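6-phosphogluconate dehydrogenase, NAD-binding (PDB 3PEF) probably reduces succinic semialdehyde to gamma-hydroxybutyrate as a beta-hydroxyacid dehydrogenase, and binds NADP+ as its cofactor. Local coordinates at residues 1-13 and 20-32. The protein carries 2 engineered substitutions. Sequence-based numbering, arbitrary orientation.
Sequences SQKFGFIGLGIMG and LVKAGCSVTIWNR. Engineered in segment 1-13: Ser1 (natural residue Met). With NAP (NADP nicotinamide-adenine-dinucleotide phosphate), chain I.
Six backbone hydrogen bonds run along parallel strands 3-7 and 26-30, from Gln2 to Gly8 on one side and from Ser26 to Trp30 on the other, alternating in direction: Ser26 N, Thr28 N and Trp30 N give to the carbonyls of Gln2, Phe4 and Phe6, while Phe4 N, Phe6 N and Gly8 N give to those of Ser26, Thr28 and Trp30. The bond from Gly8 N to Trp30 O is nearly straight (171° at the hydrogen). Beyond it the pairing passes to a side chain, for Leu9 N donates to Asn31 OD1 at 2.9 Å, from above the amide plane. OD1 has a second donor in O3B of the NADP ribose, at 2.8 Å. Asn31 ND2 meets O3X of the 2'-phosphate at 2.8 Å and also reaches Ser33 O. With CG anti to the backbone N (chi1 -170°), the amide lies between Leu9 and the cofactor. This is the first beta-alpha-beta unit of a Rossmann fold, whose Gly8, Gly10 and Gly13 fit the GxGxxG pattern. Ile11 N and Met12 N, just after Gly10, donate to the diphosphate oxygens O2A and O2N. Arg32 NE and NH2 grip oxygens O1X and O2X of the 2'-phosphate, its guanidinium flat over the adenine. A leucine in place of Asn31 would probably leave Leu9 N, O3B and O3X each without this partner. On the face that carries Phe4 and Phe6, Leu20 CD1 packs against the Phe6 ring edge at CD1 (4.0 Å), and Cys25 SG lies in the Phe4 ring plane, 3.5 Å from CE2.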
# COMPACT_ATOMS: atom_id res chain seq x y z
N SER A 1 17.54 -46.18 16.95
CA SER A 1 17.70 -46.41 18.39
C SER A 1 17.22 -45.20 19.19
O SER A 1 16.40 -45.33 20.10
CB SER A 1 19.16 -46.70 18.72
OG SER A 1 19.35 -46.78 20.12
N GLN A 2 17.77 -44.04 18.85
CA GLN A 2 17.40 -42.74 19.40
C GLN A 2 15.93 -42.61 19.82
O GLN A 2 15.03 -43.04 19.10
CB GLN A 2 17.68 -41.66 18.35
CG GLN A 2 19.11 -41.17 18.30
CD GLN A 2 19.28 -39.86 19.04
OE1 GLN A 2 20.24 -39.12 18.81
NE2 GLN A 2 18.34 -39.56 19.93
N LYS A 3 15.70 -41.98 20.96
CA LYS A 3 14.35 -41.68 21.42
C LYS A 3 14.04 -40.19 21.29
O LYS A 3 14.78 -39.36 21.84
CB LYS A 3 14.21 -42.12 22.88
CG LYS A 3 12.82 -41.97 23.47
CD LYS A 3 12.79 -42.62 24.86
CE LYS A 3 11.46 -42.42 25.57
NZ LYS A 3 10.36 -43.13 24.88
N PHE A 4 12.97 -39.85 20.56
CA PHE A 4 12.52 -38.47 20.39
C PHE A 4 11.05 -38.27 20.74
O PHE A 4 10.22 -39.15 20.48
CB PHE A 4 12.70 -37.99 18.94
CG PHE A 4 14.12 -37.91 18.48
CD1 PHE A 4 15.00 -37.00 19.05
CD2 PHE A 4 14.57 -38.71 17.44
CE1 PHE A 4 16.32 -36.91 18.61
CE2 PHE A 4 15.90 -38.62 16.99
CZ PHE A 4 16.77 -37.73 17.58
N GLY A 5 10.72 -37.11 21.31
CA GLY A 5 9.34 -36.69 21.46
C GLY A 5 8.90 -35.85 20.26
O GLY A 5 9.73 -35.17 19.65
N PHE A 6 7.62 -35.89 19.91
CA PHE A 6 7.13 -34.99 18.87
C PHE A 6 5.73 -34.47 19.19
O PHE A 6 4.79 -35.23 19.44
CB PHE A 6 7.20 -35.60 17.47
CG PHE A 6 7.37 -34.57 16.36
CD1 PHE A 6 8.55 -34.52 15.61
CD2 PHE A 6 6.35 -33.67 16.07
CE1 PHE A 6 8.72 -33.58 14.60
CE2 PHE A 6 6.51 -32.71 15.06
CZ PHE A 6 7.69 -32.67 14.32
N ILE A 7 5.60 -33.15 19.15
CA ILE A 7 4.40 -32.45 19.53
C ILE A 7 3.91 -31.62 18.36
O ILE A 7 4.64 -30.76 17.86
CB ILE A 7 4.69 -31.52 20.72
CG1 ILE A 7 4.79 -32.35 22.00
CG2 ILE A 7 3.64 -30.43 20.82
CD1 ILE A 7 5.27 -31.60 23.20
N GLY A 8 2.69 -31.86 17.92
CA GLY A 8 2.14 -31.11 16.80
C GLY A 8 2.23 -31.93 15.54
O GLY A 8 3.29 -32.06 14.93
N LEU A 9 1.10 -32.51 15.13
CA LEU A 9 1.13 -33.43 14.01
C LEU A 9 0.30 -32.89 12.85
O LEU A 9 -0.52 -33.61 12.26
CB LEU A 9 0.65 -34.81 14.45
CG LEU A 9 1.41 -35.42 15.64
CD1 LEU A 9 0.78 -36.76 16.07
CD2 LEU A 9 2.89 -35.60 15.29
N GLY A 10 0.51 -31.62 12.53
CA GLY A 10 -0.17 -31.05 11.39
C GLY A 10 0.51 -31.45 10.10
O GLY A 10 1.23 -32.45 10.04
N ILE A 11 0.30 -30.66 9.05
CA ILE A 11 0.90 -30.93 7.75
C ILE A 11 2.39 -31.18 7.86
O ILE A 11 2.88 -32.20 7.38
CB ILE A 11 0.63 -29.76 6.77
CG1 ILE A 11 -0.87 -29.73 6.43
CG2 ILE A 11 1.54 -29.88 5.54
CD1 ILE A 11 -1.32 -28.51 5.62
N MET A 12 3.12 -30.28 8.51
CA MET A 12 4.58 -30.42 8.65
C MET A 12 4.99 -31.45 9.71
O MET A 12 5.82 -32.34 9.47
CB MET A 12 5.24 -29.06 8.97
CG MET A 12 4.95 -27.96 7.94
SD MET A 12 5.79 -28.33 6.38
CE MET A 12 7.49 -27.97 6.85
N GLY A 13 4.42 -31.33 10.90
CA GLY A 13 4.81 -32.20 12.01
C GLY A 13 4.61 -33.68 11.72
O GLY A 13 5.46 -34.50 12.04
N LEU A 20 11.32 -39.46 11.33
CA LEU A 20 12.01 -39.98 12.50
C LEU A 20 11.62 -41.45 12.71
O LEU A 20 12.47 -42.29 12.95
CB LEU A 20 11.69 -39.15 13.76
CG LEU A 20 12.13 -37.68 13.77
CD1 LEU A 20 11.68 -36.97 15.05
CD2 LEU A 20 13.64 -37.55 13.59
N VAL A 21 10.34 -41.76 12.61
CA VAL A 21 9.90 -43.14 12.73
C VAL A 21 10.48 -44.04 11.61
O VAL A 21 10.97 -45.14 11.88
CB VAL A 21 8.36 -43.27 12.79
CG1 VAL A 21 7.95 -44.75 12.81
CG2 VAL A 21 7.82 -42.54 14.03
N LYS A 22 10.44 -43.57 10.36
CA LYS A 22 11.03 -44.36 9.27
C LYS A 22 12.53 -44.60 9.48
O LYS A 22 13.07 -45.60 9.03
CB LYS A 22 10.81 -43.68 7.91
CG LYS A 22 9.81 -44.40 7.01
CD LYS A 22 8.41 -44.44 7.61
CE LYS A 22 7.45 -43.50 6.88
NZ LYS A 22 7.12 -43.95 5.50
N ALA A 23 13.19 -43.67 10.17
CA ALA A 23 14.63 -43.76 10.40
C ALA A 23 14.98 -44.69 11.54
O ALA A 23 16.15 -44.84 11.90
CB ALA A 23 15.20 -42.37 10.68
N GLY A 24 13.96 -45.28 12.15
CA GLY A 24 14.20 -46.27 13.19
C GLY A 24 14.25 -45.68 14.59
O GLY A 24 14.56 -46.38 15.55
N CYS A 25 13.94 -44.39 14.72
CA CYS A 25 13.84 -43.79 16.05
C CYS A 25 12.65 -44.32 16.82
O CYS A 25 11.68 -44.79 16.24
CB CYS A 25 13.71 -42.27 15.95
SG CYS A 25 15.13 -41.46 15.18
N SER A 26 12.76 -44.26 18.13
CA SER A 26 11.65 -44.54 19.01
C SER A 26 10.98 -43.19 19.29
O SER A 26 11.59 -42.33 19.91
CB SER A 26 12.18 -45.19 20.29
OG SER A 26 11.21 -45.19 21.32
N VAL A 27 9.75 -42.99 18.80
CA VAL A 27 9.11 -41.67 18.84
C VAL A 27 7.80 -41.69 19.66
O VAL A 27 6.91 -42.52 19.42
CB VAL A 27 8.82 -41.13 17.40
CG1 VAL A 27 8.32 -39.71 17.44
CG2 VAL A 27 10.09 -41.20 16.52
N THR A 28 7.72 -40.78 20.63
CA THR A 28 6.53 -40.56 21.46
C THR A 28 5.87 -39.29 20.92
O THR A 28 6.53 -38.26 20.77
CB THR A 28 6.90 -40.36 22.96
OG1 THR A 28 7.55 -41.54 23.47
CG2 THR A 28 5.67 -40.07 23.81
N ILE A 29 4.58 -39.37 20.60
CA ILE A 29 3.93 -38.26 19.90
C ILE A 29 2.67 -37.80 20.59
O ILE A 29 2.05 -38.55 21.35
CB ILE A 29 3.58 -38.65 18.45
CG1 ILE A 29 2.55 -39.77 18.43
CG2 ILE A 29 4.86 -39.06 17.69
CD1 ILE A 29 2.28 -40.33 17.04
N TRP A 30 2.30 -36.55 20.30
CA TRP A 30 1.10 -35.92 20.84
C TRP A 30 0.56 -34.87 19.88
O TRP A 30 1.32 -34.11 19.28
CB TRP A 30 1.37 -35.23 22.17
CG TRP A 30 0.15 -34.52 22.72
CD1 TRP A 30 -0.82 -35.07 23.52
CD2 TRP A 30 -0.25 -33.16 22.50
NE1 TRP A 30 -1.77 -34.13 23.83
CE2 TRP A 30 -1.45 -32.96 23.20
CE3 TRP A 30 0.30 -32.10 21.76
CZ2 TRP A 30 -2.12 -31.72 23.20
CZ3 TRP A 30 -0.37 -30.87 21.76
CH2 TRP A 30 -1.56 -30.69 22.48
N ASN A 31 -0.76 -34.81 19.75
CA ASN A 31 -1.39 -33.75 18.99
C ASN A 31 -2.66 -33.37 19.71
O ASN A 31 -3.31 -34.24 20.30
CB ASN A 31 -1.74 -34.20 17.57
CG ASN A 31 -2.19 -33.04 16.68
OD1 ASN A 31 -1.42 -32.10 16.46
ND2 ASN A 31 -3.43 -33.09 16.18
N ARG A 32 -3.03 -32.09 19.66
CA ARG A 32 -4.28 -31.62 20.26
C ARG A 32 -5.43 -32.46 19.78
O ARG A 32 -6.25 -32.90 20.59
CB ARG A 32 -4.56 -30.14 19.94
CG ARG A 32 -5.95 -29.68 20.42
CD ARG A 32 -6.21 -28.21 20.05
NE ARG A 32 -6.06 -27.95 18.61
CZ ARG A 32 -6.26 -26.77 18.04
NH1 ARG A 32 -6.61 -25.73 18.80
NH2 ARG A 32 -6.11 -26.61 16.73
PA NAP I . -1.15 -27.20 10.29
O1A NAP I . -2.35 -26.33 10.32
O2A NAP I . -1.26 -28.39 9.43
O5B NAP I . -0.77 -27.66 11.78
C5B NAP I . -0.93 -26.78 12.86
C4B NAP I . -0.64 -27.58 14.12
O4B NAP I . -0.75 -26.71 15.23
C3B NAP I . -1.67 -28.69 14.32
O3B NAP I . -0.96 -29.76 14.90
C2B NAP I . -2.60 -28.09 15.35
O2B NAP I . -3.29 -29.02 16.15
C1B NAP I . -1.60 -27.31 16.18
N9A NAP I . -2.27 -26.31 17.02
C8A NAP I . -2.90 -25.17 16.60
N7A NAP I . -3.40 -24.53 17.68
C5A NAP I . -3.12 -25.26 18.78
C6A NAP I . -3.39 -25.06 20.12
N6A NAP I . -4.06 -23.98 20.50
N1A NAP I . -2.98 -25.98 21.04
C2A NAP I . -2.29 -27.11 20.63
N3A NAP I . -2.01 -27.30 19.29
C4A NAP I . -2.41 -26.39 18.38
O3 NAP I . 0.05 -26.29 9.79
PN NAP I . 1.56 -26.65 9.47
O1N NAP I . 1.89 -26.21 8.11
O2N NAP I . 1.87 -28.04 9.87
O5D NAP I . 2.15 -25.59 10.53
C5D NAP I . 3.03 -25.91 11.57
C4D NAP I . 4.05 -24.78 11.64
O4D NAP I . 5.00 -24.86 10.60
C3D NAP I . 3.41 -23.42 11.46
O3D NAP I . 4.09 -22.56 12.35
C2D NAP I . 3.69 -23.06 10.01
O2D NAP I . 3.73 -21.67 9.85
C1D NAP I . 5.06 -23.65 9.85
N1N NAP I . 5.52 -23.99 8.49
C2N NAP I . 4.66 -24.49 7.56
C3N NAP I . 5.12 -24.85 6.30
C7N NAP I . 4.17 -25.44 5.29
O7N NAP I . 4.54 -25.36 3.96
N7N NAP I . 3.00 -26.01 5.64
C4N NAP I . 6.47 -24.72 5.97
C5N NAP I . 7.35 -24.24 6.94
C6N NAP I . 6.87 -23.90 8.21
P2B NAP I . -4.65 -29.73 15.63
O1X NAP I . -5.36 -30.22 16.89
O2X NAP I . -5.48 -28.72 14.90
O3X NAP I . -4.31 -30.87 14.71